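Local coordinates for 3-oxoacyl-(acyl-carrier protein) synthase II (Thermus thermophilus, PDB 1J3N) that probably catalyses the condensation of acyl groups with malonyl-(acyl-carrier protein) that elongates the chain in fatty acid synthesis, at residues A[295-300]-A[358-363]. Numbering follows the deposited sequence.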
loop_
_atom_site.group_PDB
_atom_site.type_symbol
_atom_site.label_atom_id
_atom_site.label_comp_id
_atom_site.label_asym_id
_atom_site.label_seq_id
_atom_site.Cartn_x
_atom_site.Cartn_y
_atom_site.Cartn_z
ATOM N N VAL A 295 29.611 -3.951 -5.852
ATOM C CA VAL A 295 28.729 -4.866 -5.138
ATOM C C VAL A 295 29.391 -6.231 -5.025
ATOM O O VAL A 295 29.929 -6.744 -6.005
ATOM C CB VAL A 295 27.367 -5.023 -5.870
ATOM C CG1 VAL A 295 26.516 -6.096 -5.190
ATOM C CG2 VAL A 295 26.632 -3.695 -5.870
ATOM N N GLY A 296 29.357 -6.805 -3.826
ATOM C CA GLY A 296 29.948 -8.113 -3.604
ATOM C C GLY A 296 28.942 -9.184 -3.216
ATOM O O GLY A 296 29.260 -10.373 -3.234
ATOM N N TYR A 297 27.727 -8.769 -2.866
ATOM C CA TYR A 297 26.674 -9.708 -2.480
ATOM C C TYR A 297 25.281 -9.298 -2.960
ATOM O O TYR A 297 24.948 -8.115 -2.975
ATOM C CB TYR A 297 26.629 -9.862 -0.954
ATOM C CG TYR A 297 25.496 -10.739 -0.466
ATOM C CD1 TYR A 297 25.343 -12.038 -0.949
ATOM C CD2 TYR A 297 24.588 -10.283 0.499
ATOM C CE1 TYR A 297 24.329 -12.867 -0.489
ATOM C CE2 TYR A 297 23.558 -11.110 0.968
ATOM C CZ TYR A 297 23.442 -12.402 0.468
ATOM O OH TYR A 297 22.467 -13.257 0.936
ATOM N N ILE A 298 24.481 -10.289 -3.352
ATOM C CA ILE A 298 23.113 -10.058 -3.791
ATOM C C ILE A 298 22.186 -11.059 -3.135
ATOM O O ILE A 298 22.296 -12.264 -3.380
ATOM C CB ILE A 298 22.929 -10.222 -5.315
ATOM C CG1 ILE A 298 23.782 -9.206 -6.078
ATOM C CG2 ILE A 298 21.464 -10.028 -5.672
ATOM C CD1 ILE A 298 23.575 -9.250 -7.592
ATOM N N ASN A 299 21.285 -10.581 -2.285
ATOM C CA ASN A 299 20.332 -11.491 -1.669
ATOM C C ASN A 299 19.246 -11.598 -2.715
ATOM O O ASN A 299 18.400 -10.717 -2.841
ATOM C CB ASN A 299 19.761 -10.933 -0.362
ATOM C CG ASN A 299 18.823 -11.914 0.317
ATOM O OD1 ASN A 299 17.643 -12.015 -0.032
ATOM N ND2 ASN A 299 19.350 -12.665 1.275
ATOM N N ALA A 300 19.304 -12.678 -3.486
ATOM C CA ALA A 300 18.362 -12.907 -4.564
ATOM C C ALA A 300 16.928 -13.102 -4.118
ATOM O O ALA A 300 16.648 -13.379 -2.953
ATOM C CB ALA A 300 18.801 -14.109 -5.379
ATOM N N GLY A 358 29.946 -10.003 8.467
ATOM C CA GLY A 358 31.008 -10.415 7.570
ATOM C C GLY A 358 30.942 -11.875 7.161
ATOM O O GLY A 358 31.973 -12.500 6.898
ATOM N N VAL A 359 29.735 -12.429 7.123
ATOM C CA VAL A 359 29.533 -13.815 6.714
ATOM C C VAL A 359 28.324 -13.809 5.787
ATOM O O VAL A 359 27.320 -13.142 6.065
ATOM C CB VAL A 359 29.236 -14.758 7.910
ATOM C CG1 VAL A 359 28.990 -16.173 7.394
ATOM C CG2 VAL A 359 30.403 -14.763 8.896
ATOM N N ILE A 360 28.430 -14.536 4.681
ATOM C CA ILE A 360 27.353 -14.603 3.705
ATOM C C ILE A 360 26.515 -15.848 3.926
ATOM O O ILE A 360 27.043 -16.964 3.975
ATOM C CB ILE A 360 27.906 -14.635 2.267
ATOM C CG1 ILE A 360 28.956 -13.531 2.082
ATOM C CG2 ILE A 360 26.777 -14.456 1.274
ATOM C CD1 ILE A 360 28.449 -12.130 2.351
ATOM N N PRO A 361 25.189 -15.676 4.057
ATOM C CA PRO A 361 24.289 -16.812 4.272
ATOM C C PRO A 361 24.254 -17.692 3.027
ATOM O O PRO A 361 24.368 -17.192 1.910
ATOM C CB PRO A 361 22.954 -16.138 4.577
ATOM C CG PRO A 361 23.030 -14.876 3.787
ATOM C CD PRO A 361 24.440 -14.407 4.051
ATOM N N PRO A 362 24.090 -19.012 3.206
ATOM C CA PRO A 362 24.051 -19.980 2.103
ATOM C C PRO A 362 22.697 -20.196 1.438
ATOM O O PRO A 362 21.650 -19.798 1.954
ATOM C CB PRO A 362 24.508 -21.258 2.776
ATOM C CG PRO A 362 23.736 -21.168 4.072
ATOM C CD PRO A 362 23.975 -19.714 4.501
ATOM N N THR A 363 22.744 -20.848 0.283
ATOM C CA THR A 363 21.545 -21.209 -0.447
ATOM C C THR A 363 21.574 -22.714 -0.258
ATOM O O THR A 363 22.342 -23.408 -0.931
ATOM C CB THR A 363 21.656 -20.904 -1.959
ATOM O OG1 THR A 363 21.867 -19.503 -2.162
ATOM C CG2 THR A 363 20.380 -21.313 -2.676
#
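Tyr297 makes nearly all of the contact with Ile360 and Pro361, its ring reaching out from a strand of the sheet to the short strand 359-360 and the extended chain after it. The methyl CG2 of Ile360 approaches the ring obliquely, 3.4 Å from CE1 of Tyr297 and 3.6 Å from its CD1. Farther out, the prolyl ring takes over: CG of Pro361 lies 3.3 Å from the phenol oxygen OH of Tyr297 and 4.2 Å from its CZ. With CG of Tyr297 anti to the backbone N (chi1 176°), the ring extends past Ile360, the two side chains running in opposite directions. Ile360 in turn places CG2 anti to its own backbone N and against the ring, and its side chain also touches Met328.

The buried phenol is anchored through a hydrogen bond between its oxygen and OG of Ser330. That same OG is hydrogen-bonded to the carbonyl oxygen of Pro361, and the serine thereby ties the two segments together indirectly.

Strand 297-299 is flanked by the parallel strands 328-330 and 388-394 in the thiolase-type core. Ile298 packs on helix 306-324 while Asn299 and Pro361 touch helix 343-357, from whose end the chain passes through Gly358 into strand 359-360, paired antiparallel with strand 382-383.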